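Local coordinates for USG-1 protein homolog (PDB 2HJS) that probably acts as a dimeric, NAD-binding oxidoreductase on aldehyde or oxo groups, as in the aspartate-semialdehyde dehydrogenase family, at residues A[111-116]-A[138-143]; A[152-157]-A[248-253]; A[292-297]-A[311-316]. All blocks are in the same frame, centred on the assembly; numbering follows the deposited sequence.

Contact 1. Residues A[111-116]-A[138-143]; sequences MVSVNA and LCEVLA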
HETATM    1  N   MSE A 111     -25.077  -4.843  -6.984  1.00 54.28           N
HETATM    2  CA  MSE A 111     -24.289  -4.630  -8.192  1.00 57.08           C
HETATM    3  C   MSE A 111     -24.724  -5.552  -9.312  1.00 55.78           C
HETATM    4  O   MSE A 111     -24.835  -6.757  -9.127  1.00 55.00           O
HETATM    5  CB  MSE A 111     -22.823  -4.902  -7.926  1.00 55.71           C
HETATM    6  CG  MSE A 111     -22.172  -3.845  -7.121  1.00 58.91           C
HETATM    7 SE   MSE A 111     -20.328  -4.377  -6.769  1.00 65.86          SE
HETATM    8  CE  MSE A 111     -19.596  -4.078  -8.579  1.00 56.31           C
ATOM      9  N   VAL A 112     -24.913  -4.981 -10.493  1.00 56.24           N
ATOM     10  CA  VAL A 112     -25.221  -5.764 -11.699  1.00 56.96           C
ATOM     11  C   VAL A 112     -24.215  -6.920 -11.956  1.00 57.36           C
ATOM     12  O   VAL A 112     -24.620  -8.024 -12.223  1.00 56.98           O
ATOM     13  CB  VAL A 112     -25.335  -4.838 -12.943  1.00 56.15           C
ATOM     14  CG1 VAL A 112     -25.669  -5.637 -14.195  1.00 57.69           C
ATOM     15  CG2 VAL A 112     -26.407  -3.764 -12.704  1.00 55.76           C
ATOM     16  N   SER A 113     -22.912  -6.659 -11.834  1.00 58.89           N
ATOM     17  CA  SER A 113     -21.893  -7.674 -12.169  1.00 60.08           C
ATOM     18  C   SER A 113     -21.746  -8.802 -11.103  1.00 60.55           C
ATOM     19  O   SER A 113     -20.971  -9.771 -11.305  1.00 61.32           O
ATOM     20  CB  SER A 113     -20.515  -6.991 -12.461  1.00 60.53           C
ATOM     21  OG  SER A 113     -19.986  -6.209 -11.369  1.00 59.94           O
ATOM     22  N   VAL A 114     -22.490  -8.673  -9.989  1.00 59.78           N
ATOM     23  CA  VAL A 114     -22.235  -9.450  -8.746  1.00 58.50           C
ATOM     24  C   VAL A 114     -23.477 -10.159  -8.178  1.00 57.78           C
ATOM     25  O   VAL A 114     -23.469 -11.375  -8.030  1.00 56.90           O
ATOM     26  CB  VAL A 114     -21.595  -8.582  -7.648  1.00 57.65           C
ATOM     27  CG1 VAL A 114     -21.316  -9.414  -6.382  1.00 58.22           C
ATOM     28  CG2 VAL A 114     -20.318  -7.950  -8.136  1.00 58.40           C
ATOM     29  N   ASN A 115     -24.540  -9.411  -7.877  1.00 57.05           N
ATOM     30  CA  ASN A 115     -25.679  -9.977  -7.141  1.00 56.90           C
ATOM     31  C   ASN A 115     -26.970  -9.384  -7.637  1.00 57.79           C
ATOM     32  O   ASN A 115     -27.887  -9.110  -6.851  1.00 57.61           O
ATOM     33  CB  ASN A 115     -25.531  -9.774  -5.613  1.00 57.00           C
ATOM     34  CG  ASN A 115     -25.735  -8.307  -5.167  1.00 57.21           C
ATOM     35  OD1 ASN A 115     -25.424  -7.362  -5.916  1.00 54.66           O
ATOM     36  ND2 ASN A 115     -26.253  -8.117  -3.935  1.00 52.69           N
ATOM     37  N   ALA A 116     -27.044  -9.215  -8.962  1.00 58.51           N
ATOM     38  CA  ALA A 116     -28.179  -8.576  -9.617  1.00 59.82           C
ATOM     39  C   ALA A 116     -29.478  -9.278  -9.262  1.00 59.98           C
ATOM     40  O   ALA A 116     -30.510  -8.636  -9.088  1.00 59.98           O
ATOM     41  CB  ALA A 116     -27.973  -8.548 -11.139  1.00 59.93           C
ATOM     42  N   LEU A 138     -13.273  -4.427  -5.791  1.00 49.91           N
ATOM     43  CA  LEU A 138     -12.935  -5.751  -5.305  1.00 49.13           C
ATOM     44  C   LEU A 138     -13.942  -6.788  -5.844  1.00 49.71           C
ATOM     45  O   LEU A 138     -13.543  -7.795  -6.443  1.00 49.03           O
ATOM     46  CB  LEU A 138     -12.947  -5.791  -3.779  1.00 48.33           C
ATOM     47  CG  LEU A 138     -12.492  -7.112  -3.139  1.00 49.56           C
ATOM     48  CD1 LEU A 138     -11.066  -7.477  -3.552  1.00 44.81           C
ATOM     49  CD2 LEU A 138     -12.608  -7.062  -1.600  1.00 48.42           C
ATOM     50  N   CYS A 139     -15.235  -6.533  -5.622  1.00 48.73           N
ATOM     51  CA  CYS A 139     -16.271  -7.545  -5.897  1.00 49.40           C
ATOM     52  C   CYS A 139     -16.448  -7.790  -7.371  1.00 48.71           C
ATOM     53  O   CYS A 139     -16.724  -8.915  -7.780  1.00 49.07           O
ATOM     54  CB  CYS A 139     -17.616  -7.176  -5.250  1.00 48.69           C
ATOM     55  SG  CYS A 139     -17.557  -7.322  -3.451  1.00 55.48           S
ATOM     56  N   GLU A 140     -16.275  -6.743  -8.161  1.00 47.88           N
ATOM     57  CA  GLU A 140     -16.371  -6.873  -9.593  1.00 49.19           C
ATOM     58  C   GLU A 140     -15.333  -7.856 -10.124  1.00 48.66           C
ATOM     59  O   GLU A 140     -15.603  -8.581 -11.069  1.00 48.70           O
ATOM     60  CB  GLU A 140     -16.179  -5.504 -10.267  1.00 48.84           C
ATOM     61  CG  GLU A 140     -15.928  -5.583 -11.760  1.00 50.28           C
ATOM     62  CD  GLU A 140     -15.640  -4.218 -12.371  1.00 51.26           C
ATOM     63  OE1 GLU A 140     -15.173  -3.325 -11.617  1.00 52.15           O
ATOM     64  OE2 GLU A 140     -15.879  -4.040 -13.599  1.00 49.49           O
ATOM     65  N   VAL A 141     -14.145  -7.852  -9.525  1.00 48.81           N
ATOM     66  CA  VAL A 141     -13.056  -8.710  -9.962  1.00 48.86           C
ATOM     67  C   VAL A 141     -13.207 -10.119  -9.382  1.00 49.69           C
ATOM     68  O   VAL A 141     -12.986 -11.098 -10.078  1.00 50.18           O
ATOM     69  CB  VAL A 141     -11.686  -8.096  -9.569  1.00 48.91           C
ATOM     70  CG1 VAL A 141     -10.534  -9.108  -9.792  1.00 47.38           C
ATOM     71  CG2 VAL A 141     -11.464  -6.798 -10.356  1.00 47.71           C
ATOM     72  N   LEU A 142     -13.602 -10.213  -8.120  1.00 49.75           N
ATOM     73  CA  LEU A 142     -13.761 -11.511  -7.455  1.00 51.34           C
ATOM     74  C   LEU A 142     -14.946 -12.344  -7.930  1.00 51.63           C
ATOM     75  O   LEU A 142     -14.835 -13.569  -8.029  1.00 51.95           O
ATOM     76  CB  LEU A 142     -13.922 -11.309  -5.962  1.00 51.20           C
ATOM     77  CG  LEU A 142     -12.684 -11.468  -5.100  1.00 56.11           C
ATOM     78  CD1 LEU A 142     -11.416 -10.941  -5.754  1.00 57.77           C
ATOM     79  CD2 LEU A 142     -12.971 -10.762  -3.785  1.00 59.34           C
ATOM     80  N   ALA A 143     -16.081 -11.693  -8.190  1.00 51.54           N
ATOM     81  CA  ALA A 143     -17.293 -12.422  -8.579  1.00 52.51           C
ATOM     82  C   ALA A 143     -17.040 -13.476  -9.683  1.00 53.20           C
ATOM     83  O   ALA A 143     -17.348 -14.654  -9.482  1.00 53.62           O
ATOM     84  CB  ALA A 143     -18.431 -11.471  -8.966  1.00 51.05           C
TER

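Contact 2. Residues A[152-157]-A[248-253]; sequences RQLNLT and LSVTLQ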
ATOM      1  N   ARG A 152     -10.859 -19.344   0.693  1.00 60.44           N
ATOM      2  CA  ARG A 152     -10.931 -19.586   2.135  1.00 60.12           C
ATOM      3  C   ARG A 152     -10.532 -18.389   3.004  1.00 59.18           C
ATOM      4  O   ARG A 152     -10.959 -18.301   4.144  1.00 59.33           O
ATOM      5  CB  ARG A 152     -10.058 -20.802   2.496  1.00 60.31           C
ATOM      6  CG  ARG A 152     -10.533 -22.104   1.841  1.00 62.66           C
ATOM      7  CD  ARG A 152     -11.863 -22.528   2.456  1.00 68.11           C
ATOM      8  NE  ARG A 152     -12.593 -23.540   1.688  1.00 71.54           N
ATOM      9  CZ  ARG A 152     -12.411 -24.861   1.810  1.00 74.24           C
ATOM     10  NH1 ARG A 152     -11.490 -25.352   2.655  1.00 73.30           N
ATOM     11  NH2 ARG A 152     -13.141 -25.700   1.069  1.00 73.62           N
ATOM     12  N   GLN A 153      -9.691 -17.495   2.482  1.00 57.96           N
ATOM     13  CA  GLN A 153      -9.253 -16.284   3.206  1.00 57.49           C
ATOM     14  C   GLN A 153      -9.007 -15.217   2.148  1.00 55.71           C
ATOM     15  O   GLN A 153      -8.423 -15.497   1.116  1.00 55.73           O
ATOM     16  CB  GLN A 153      -7.932 -16.463   3.994  1.00 57.36           C
ATOM     17  CG  GLN A 153      -7.844 -17.538   5.097  1.00 62.14           C
ATOM     18  CD  GLN A 153      -8.510 -17.154   6.432  1.00 68.38           C
ATOM     19  OE1 GLN A 153      -8.812 -15.981   6.695  1.00 70.82           O
ATOM     20  NE2 GLN A 153      -8.750 -18.162   7.283  1.00 71.33           N
ATOM     21  N   LEU A 154      -9.405 -13.992   2.432  1.00 54.32           N
ATOM     22  CA  LEU A 154      -9.239 -12.898   1.504  1.00 54.02           C
ATOM     23  C   LEU A 154      -8.539 -11.762   2.234  1.00 52.93           C
ATOM     24  O   LEU A 154      -9.052 -11.267   3.226  1.00 52.71           O
ATOM     25  CB  LEU A 154     -10.614 -12.460   0.998  1.00 53.77           C
ATOM     26  CG  LEU A 154     -10.733 -11.302   0.015  1.00 55.23           C
ATOM     27  CD1 LEU A 154      -9.930 -11.593  -1.205  1.00 54.83           C
ATOM     28  CD2 LEU A 154     -12.206 -11.127  -0.365  1.00 56.32           C
ATOM     29  N   ASN A 155      -7.358 -11.386   1.760  1.00 51.45           N
ATOM     30  CA  ASN A 155      -6.650 -10.239   2.308  1.00 51.68           C
ATOM     31  C   ASN A 155      -6.672  -9.086   1.313  1.00 51.67           C
ATOM     32  O   ASN A 155      -6.364  -9.268   0.140  1.00 51.50           O
ATOM     33  CB  ASN A 155      -5.223 -10.585   2.695  1.00 50.62           C
ATOM     34  CG  ASN A 155      -4.584  -9.511   3.595  1.00 52.22           C
ATOM     35  OD1 ASN A 155      -4.032  -8.495   3.115  1.00 53.79           O
ATOM     36  ND2 ASN A 155      -4.672  -9.719   4.885  1.00 48.50           N
ATOM     37  N   LEU A 156      -7.089  -7.919   1.790  1.00 51.45           N
ATOM     38  CA  LEU A 156      -7.089  -6.707   0.989  1.00 51.50           C
ATOM     39  C   LEU A 156      -6.278  -5.611   1.666  1.00 51.52           C
ATOM     40  O   LEU A 156      -6.517  -5.274   2.823  1.00 52.09           O
ATOM     41  CB  LEU A 156      -8.518  -6.229   0.742  1.00 50.74           C
ATOM     42  CG  LEU A 156      -8.721  -4.825   0.163  1.00 52.24           C
ATOM     43  CD1 LEU A 156      -8.201  -4.701  -1.302  1.00 48.49           C
ATOM     44  CD2 LEU A 156     -10.199  -4.462   0.243  1.00 51.01           C
ATOM     45  N   THR A 157      -5.301  -5.068   0.942  1.00 51.60           N
ATOM     46  CA  THR A 157      -4.670  -3.814   1.334  1.00 51.83           C
ATOM     47  C   THR A 157      -5.054  -2.789   0.269  1.00 51.86           C
ATOM     48  O   THR A 157      -4.621  -2.885  -0.874  1.00 52.32           O
ATOM     49  CB  THR A 157      -3.139  -3.916   1.406  1.00 52.06           C
ATOM     50  OG1 THR A 157      -2.774  -4.941   2.336  1.00 53.91           O
ATOM     51  CG2 THR A 157      -2.524  -2.587   1.857  1.00 51.57           C
ATOM     52  N   LEU A 248      -5.456  -1.606  -5.383  1.00 48.18           N
ATOM     53  CA  LEU A 248      -5.738  -2.668  -4.421  1.00 48.58           C
ATOM     54  C   LEU A 248      -4.758  -3.825  -4.569  1.00 48.81           C
ATOM     55  O   LEU A 248      -4.516  -4.281  -5.678  1.00 48.98           O
ATOM     56  CB  LEU A 248      -7.162  -3.217  -4.609  1.00 48.63           C
ATOM     57  CG  LEU A 248      -8.323  -2.217  -4.782  1.00 50.14           C
ATOM     58  CD1 LEU A 248      -9.643  -2.977  -4.905  1.00 48.69           C
ATOM     59  CD2 LEU A 248      -8.368  -1.244  -3.600  1.00 52.18           C
ATOM     60  N   SER A 249      -4.215  -4.295  -3.449  1.00 48.47           N
ATOM     61  CA  SER A 249      -3.415  -5.503  -3.444  1.00 49.49           C
ATOM     62  C   SER A 249      -4.185  -6.590  -2.697  1.00 49.57           C
ATOM     63  O   SER A 249      -4.490  -6.468  -1.516  1.00 48.48           O
ATOM     64  CB  SER A 249      -2.050  -5.242  -2.809  1.00 49.26           C
ATOM     65  OG  SER A 249      -1.343  -6.463  -2.722  1.00 53.26           O
ATOM     66  N   VAL A 250      -4.521  -7.648  -3.426  1.00 50.65           N
ATOM     67  CA  VAL A 250      -5.403  -8.701  -2.941  1.00 51.04           C
ATOM     68  C   VAL A 250      -4.633 -10.019  -2.866  1.00 51.32           C
ATOM     69  O   VAL A 250      -3.849 -10.318  -3.757  1.00 51.55           O
ATOM     70  CB  VAL A 250      -6.628  -8.830  -3.897  1.00 52.35           C
ATOM     71  CG1 VAL A 250      -7.592  -9.942  -3.449  1.00 51.93           C
ATOM     72  CG2 VAL A 250      -7.396  -7.465  -4.023  1.00 50.83           C
ATOM     73  N   THR A 251      -4.833 -10.787  -1.791  1.00 51.13           N
ATOM     74  CA  THR A 251      -4.339 -12.172  -1.684  1.00 50.41           C
ATOM     75  C   THR A 251      -5.510 -13.092  -1.394  1.00 50.99           C
ATOM     76  O   THR A 251      -6.237 -12.893  -0.416  1.00 51.65           O
ATOM     77  CB  THR A 251      -3.335 -12.351  -0.548  1.00 50.35           C
ATOM     78  OG1 THR A 251      -2.378 -11.302  -0.612  1.00 50.82           O
ATOM     79  CG2 THR A 251      -2.596 -13.702  -0.656  1.00 48.22           C
ATOM     80  N   LEU A 252      -5.713 -14.081  -2.250  1.00 50.17           N
ATOM     81  CA  LEU A 252      -6.716 -15.093  -2.000  1.00 51.21           C
ATOM     82  C   LEU A 252      -6.046 -16.387  -1.603  1.00 51.05           C
ATOM     83  O   LEU A 252      -5.130 -16.842  -2.284  1.00 51.44           O
ATOM     84  CB  LEU A 252      -7.554 -15.372  -3.256  1.00 51.24           C
ATOM     85  CG  LEU A 252      -8.062 -14.216  -4.118  1.00 52.84           C
ATOM     86  CD1 LEU A 252      -9.034 -14.739  -5.158  1.00 52.35           C
ATOM     87  CD2 LEU A 252      -8.769 -13.286  -3.207  1.00 56.02           C
ATOM     88  N   GLN A 253      -6.505 -16.965  -0.498  0.50 51.25           N
ATOM     89  CA  GLN A 253      -6.081 -18.287  -0.080  0.50 51.04           C
ATOM     90  C   GLN A 253      -7.178 -19.254  -0.480  0.50 51.29           C
ATOM     91  O   GLN A 253      -8.304 -19.180   0.022  0.50 50.95           O
ATOM     92  CB  GLN A 253      -5.867 -18.327   1.426  0.50 51.46           C
ATOM     93  CG  GLN A 253      -5.361 -19.666   1.947  0.50 52.32           C
ATOM     94  CD  GLN A 253      -3.882 -19.853   1.717  0.50 53.11           C
ATOM     95  OE1 GLN A 253      -3.089 -18.968   2.012  0.50 54.20           O
ATOM     96  NE2 GLN A 253      -3.501 -21.009   1.182  0.50 54.71           N
TER

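Contact 3. Residues A[292-297]-A[311-316]; sequences DETYVG and LWIVSD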
ATOM      1  N   ASP A 292     -13.643   3.439 -18.102  1.00 50.97           N
ATOM      2  CA  ASP A 292     -14.602   2.519 -17.491  1.00 51.55           C
ATOM      3  C   ASP A 292     -14.028   1.192 -17.019  1.00 51.50           C
ATOM      4  O   ASP A 292     -14.650   0.537 -16.195  1.00 52.69           O
ATOM      5  CB  ASP A 292     -15.746   2.186 -18.450  1.00 51.98           C
ATOM      6  CG  ASP A 292     -16.522   3.416 -18.922  1.00 53.76           C
ATOM      7  OD1 ASP A 292     -16.311   4.530 -18.394  1.00 56.67           O
ATOM      8  OD2 ASP A 292     -17.350   3.258 -19.842  1.00 55.64           O
ATOM      9  N   GLU A 293     -12.887   0.768 -17.557  1.00 50.38           N
ATOM     10  CA  GLU A 293     -12.322  -0.526 -17.205  1.00 49.86           C
ATOM     11  C   GLU A 293     -11.722  -0.503 -15.805  1.00 49.19           C
ATOM     12  O   GLU A 293     -11.080   0.460 -15.392  1.00 47.82           O
ATOM     13  CB  GLU A 293     -11.225  -0.950 -18.201  1.00 50.39           C
ATOM     14  CG  GLU A 293     -11.656  -0.877 -19.686  1.00 54.81           C
ATOM     15  CD  GLU A 293     -12.815  -1.801 -19.951  1.00 58.78           C
ATOM     16  OE1 GLU A 293     -12.616  -3.024 -19.807  1.00 61.57           O
ATOM     17  OE2 GLU A 293     -13.927  -1.306 -20.257  1.00 64.37           O
ATOM     18  N   THR A 294     -11.925  -1.594 -15.089  1.00 48.94           N
ATOM     19  CA  THR A 294     -11.166  -1.878 -13.889  1.00 48.77           C
ATOM     20  C   THR A 294     -10.003  -2.771 -14.361  1.00 48.83           C
ATOM     21  O   THR A 294     -10.220  -3.826 -14.955  1.00 49.02           O
ATOM     22  CB  THR A 294     -12.062  -2.599 -12.896  1.00 48.73           C
ATOM     23  OG1 THR A 294     -13.021  -1.669 -12.388  1.00 50.34           O
ATOM     24  CG2 THR A 294     -11.281  -3.201 -11.747  1.00 48.08           C
ATOM     25  N   TYR A 295      -8.781  -2.324 -14.119  1.00 48.51           N
ATOM     26  CA  TYR A 295      -7.582  -3.019 -14.604  1.00 49.02           C
ATOM     27  C   TYR A 295      -7.058  -3.993 -13.553  1.00 49.28           C
ATOM     28  O   TYR A 295      -7.011  -3.656 -12.384  1.00 49.00           O
ATOM     29  CB  TYR A 295      -6.497  -2.007 -14.902  1.00 49.33           C
ATOM     30  CG  TYR A 295      -6.675  -1.261 -16.188  1.00 49.84           C
ATOM     31  CD1 TYR A 295      -5.936  -1.616 -17.309  1.00 51.82           C
ATOM     32  CD2 TYR A 295      -7.587  -0.197 -16.298  1.00 50.02           C
ATOM     33  CE1 TYR A 295      -6.071  -0.930 -18.513  1.00 51.35           C
ATOM     34  CE2 TYR A 295      -7.742   0.493 -17.511  1.00 51.27           C
ATOM     35  CZ  TYR A 295      -6.977   0.109 -18.606  1.00 51.99           C
ATOM     36  OH  TYR A 295      -7.089   0.762 -19.809  1.00 53.79           O
ATOM     37  N   VAL A 296      -6.673  -5.198 -13.973  1.00 48.98           N
ATOM     38  CA  VAL A 296      -6.204  -6.211 -13.042  1.00 48.62           C
ATOM     39  C   VAL A 296      -4.893  -6.777 -13.574  1.00 49.15           C
ATOM     40  O   VAL A 296      -4.845  -7.206 -14.719  1.00 48.33           O
ATOM     41  CB  VAL A 296      -7.220  -7.381 -12.873  1.00 49.03           C
ATOM     42  CG1 VAL A 296      -6.723  -8.390 -11.786  1.00 47.36           C
ATOM     43  CG2 VAL A 296      -8.571  -6.850 -12.497  1.00 48.11           C
ATOM     44  N   GLY A 297      -3.851  -6.783 -12.736  1.00 48.74           N
ATOM     45  CA  GLY A 297      -2.573  -7.380 -13.082  1.00 48.53           C
ATOM     46  C   GLY A 297      -1.885  -8.136 -11.955  1.00 49.13           C
ATOM     47  O   GLY A 297      -2.464  -8.340 -10.877  1.00 49.06           O
ATOM     48  N   LEU A 311      -3.631 -10.605  -6.734  1.00 48.67           N
ATOM     49  CA  LEU A 311      -4.136  -9.761  -7.806  1.00 50.13           C
ATOM     50  C   LEU A 311      -3.784  -8.325  -7.438  1.00 49.43           C
ATOM     51  O   LEU A 311      -3.772  -7.985  -6.270  1.00 48.76           O
ATOM     52  CB  LEU A 311      -5.679  -9.824  -7.894  1.00 50.18           C
ATOM     53  CG  LEU A 311      -6.426 -11.156  -7.906  1.00 52.76           C
ATOM     54  CD1 LEU A 311      -7.883 -10.837  -7.692  1.00 55.76           C
ATOM     55  CD2 LEU A 311      -6.260 -11.817  -9.256  1.00 54.35           C
ATOM     56  N   TRP A 312      -3.576  -7.484  -8.449  1.00 48.91           N
ATOM     57  CA  TRP A 312      -3.434  -6.044  -8.261  1.00 48.29           C
ATOM     58  C   TRP A 312      -4.516  -5.397  -9.102  1.00 48.09           C
ATOM     59  O   TRP A 312      -4.674  -5.728 -10.260  1.00 47.92           O
ATOM     60  CB  TRP A 312      -2.042  -5.604  -8.696  1.00 47.38           C
ATOM     61  CG  TRP A 312      -1.832  -4.114  -8.954  1.00 47.83           C
ATOM     62  CD1 TRP A 312      -1.886  -3.471 -10.181  1.00 46.55           C
ATOM     63  CD2 TRP A 312      -1.480  -3.102  -7.989  1.00 45.58           C
ATOM     64  NE1 TRP A 312      -1.595  -2.133 -10.014  1.00 45.85           N
ATOM     65  CE2 TRP A 312      -1.350  -1.881  -8.688  1.00 45.50           C
ATOM     66  CE3 TRP A 312      -1.278  -3.109  -6.599  1.00 47.05           C
ATOM     67  CZ2 TRP A 312      -0.984  -0.683  -8.053  1.00 45.76           C
ATOM     68  CZ3 TRP A 312      -0.931  -1.911  -5.964  1.00 46.20           C
ATOM     69  CH2 TRP A 312      -0.778  -0.717  -6.705  1.00 46.06           C
ATOM     70  N   ILE A 313      -5.303  -4.518  -8.490  1.00 48.37           N
ATOM     71  CA  ILE A 313      -6.482  -3.955  -9.138  1.00 47.96           C
ATOM     72  C   ILE A 313      -6.372  -2.431  -9.121  1.00 48.30           C
ATOM     73  O   ILE A 313      -6.051  -1.843  -8.089  1.00 47.38           O
ATOM     74  CB  ILE A 313      -7.779  -4.379  -8.392  1.00 48.03           C
ATOM     75  CG1 ILE A 313      -7.866  -5.909  -8.264  1.00 48.23           C
ATOM     76  CG2 ILE A 313      -9.022  -3.767  -9.088  1.00 47.54           C
ATOM     77  CD1 ILE A 313      -8.990  -6.387  -7.329  1.00 46.73           C
ATOM     78  N   VAL A 314      -6.588  -1.785 -10.261  1.00 48.17           N
ATOM     79  CA  VAL A 314      -6.670  -0.326 -10.242  1.00 48.42           C
ATOM     80  C   VAL A 314      -7.917   0.114 -10.963  1.00 48.14           C
ATOM     81  O   VAL A 314      -8.292  -0.451 -11.994  1.00 48.43           O
ATOM     82  CB  VAL A 314      -5.375   0.423 -10.769  1.00 48.87           C
ATOM     83  CG1 VAL A 314      -4.107   0.131  -9.850  1.00 48.18           C
ATOM     84  CG2 VAL A 314      -5.089   0.152 -12.226  1.00 48.50           C
ATOM     85  N   SER A 315      -8.573   1.113 -10.400  1.00 48.67           N
ATOM     86  CA  SER A 315      -9.837   1.599 -10.949  1.00 49.72           C
ATOM     87  C   SER A 315     -10.039   3.056 -10.576  1.00 49.89           C
ATOM     88  O   SER A 315      -9.522   3.529  -9.540  1.00 50.56           O
ATOM     89  CB  SER A 315     -10.991   0.791 -10.358  1.00 49.10           C
ATOM     90  OG  SER A 315     -12.136   0.862 -11.215  1.00 51.71           O
ATOM     91  N   ASP A 316     -10.797   3.747 -11.412  1.00 49.20           N
ATOM     92  CA  ASP A 316     -11.223   5.115 -11.155  1.00 49.01           C
ATOM     93  C   ASP A 316     -12.362   5.088 -10.117  1.00 48.64           C
ATOM     94  O   ASP A 316     -13.509   4.739 -10.431  1.00 47.79           O
ATOM     95  CB  ASP A 316     -11.659   5.778 -12.478  1.00 48.94           C
ATOM     96  CG  ASP A 316     -11.996   7.250 -12.322  1.00 50.04           C
ATOM     97  OD1 ASP A 316     -12.387   7.668 -11.197  1.00 50.25           O
ATOM     98  OD2 ASP A 316     -11.887   7.986 -13.338  1.00 49.46           O
TER
HETATM   99  O   HOH W   1     -11.721   2.805 -14.032  1.00 35.09           O

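Contact 1. Residues A[111-116]-A[138-143]
M111, a selenomethionine, reaches across to C139 and E140, where the short, loosely hydrogen-bonded helical turn 112-115, in the NAD-binding part of the chain, packs on helix 133-145. The CB of M111 leaves the backbone toward the helix, and CG is set anti to the carbonyl carbon (chi1 -73°). The chain then runs extended to SE, which rests 4.2 Å from C139 CB. A bend at chi3 (73°) turns the terminal CE aside to E140 CB, 4.1 Å away, and the two side chains cross at about a right angle. E140 CB also lies 4.0 Å from S113 OG, but the carboxylate turns from the 111-116 segment to T294 OG1 and K320 NZ. The turn is closed by its own bonds: M111 N donates to N115 OD1 at 2.8 Å and an almost straight 175°, while M111 O accepts from both V114 N and N115 N. L225 of helix 213-225 touches both M111 and C139. This is plain structural packing; V141 and L142 of the same helix touch strand 308-315. V114 CG2 rests on C139 O at 3.7 Å and also touches C139 CB and A143 CB. The carbonyl S113 O sits 3.8 Å from that same A143 CB.

Contact 2. Residues A[152-157]-A[248-253]
Q253 O is gripped by two backbone N-H groups, R152 N at 2.6 Å and Q153 N at 3.3 Å, and this pairing of two residues with one is a classic beta bulge in an antiparallel strand pair, where the chain turns a corner at R152. The bonds differ in direction: R152 N comes nearly in line with the carbonyl (C=O...N 168°), whereas Q153 N lies in the carbonyl plane on a lone pair. From the Q153-Q253 pair onward the register is regular, with N155-T251 and T157-S249 as the next hydrogen-bonded pairs; the bond from Q253 N to Q153 O measures 2.9 Å. On the apolar face helix 133-145 packs on L154 (through L142), L156 (V134, L138) and V250 (L138). In L156, chi1 (168°) sets CG anti to the backbone N, and chi2 (67°) turns CD1 to L248 CB at 3.8 Å and V250 CG2 at 4.0 Å. The face of Q153, N155, T157, S249, T251 and Q253 meets the second subunit, where T157 OG1 bonds to T157 OG1 of that subunit; it forms part of the dimer interface, consistent with the family's dimerisation domain. Between the strands, V250 CA approaches N155 O to 3.3 Å in a CA-H...O contact.

Contact 3. Residues A[292-297]-A[311-316]
T294 and I313 meet methyl to methyl, CG2 to CG2 at 3.5 Å, in the apolar centre of an antiparallel beta hairpin formed by strands 294-301 and 308-315. Their side chains cross at a slant. V296 continues this face more loosely, with CG2 4.4 Å from I313 CG1 and CG1 4.3 Å from L311 CB. On the reverse face Y295 CB touches V314 CG2 at 3.7 Å, the V314 methyl being the one lodged between backbone N and carbonyl carbon; the ring of Y295 leads away from the partner strand. Farther along, W312 CB packs at 3.5 Å on the carbonyl G297 O, opposite a residue with no side chain.

Two hydrogen-bonded pairs, Y295-V314 and G297-W312, carry four backbone bonds, and they flank the non-hydrogen-bonded pair V296-I313. At the polar edge S315 OG donates to T294 OG1 at 2.9 Å, with OG set anti to the S315 backbone N (chi1 -158°). K320 NZ is a further partner of T294 OG1, so the hydroxyl that meets the E140 carboxylate is fixed by several groups. Beyond the last pair a water accepts from D316 N at 2.9 Å and links it to E293 O, although other acceptors compete for its protons. D316 then N-caps helix 317-336, its OD1 accepting from R319 N.

V141 of helix 133-145 packs against T294, V296 and L311. In the sheet the hairpin has strand 246-254 beyond 308-315 and the short strand 273-275 beyond 294-301, while W312 NE1 bonds P282 O on the other face.

The three contacts follow one another in series along the chain, their centres about 14 to 16 Å apart. Contacts 2 and 3 belong to one mixed sheet of the dimerisation part and are neighbours through strands 246-254 and 308-315: L248 N lies 2.8 Å from I313 O, a probable hydrogen bond. Helix 133-145 of contact 1 lies on the same sheet, with L142 CD2 3.5 Å from L154 CD2 of contact 2 and V141 CG2 3.6 Å from V296 CG2 of contact 3. Through this helix the turn 112-115, in the NAD-binding part, meets the sheet. The helix packs on one face, while the other face of contact 2 meets the second subunit, consistent with a dimerisation domain.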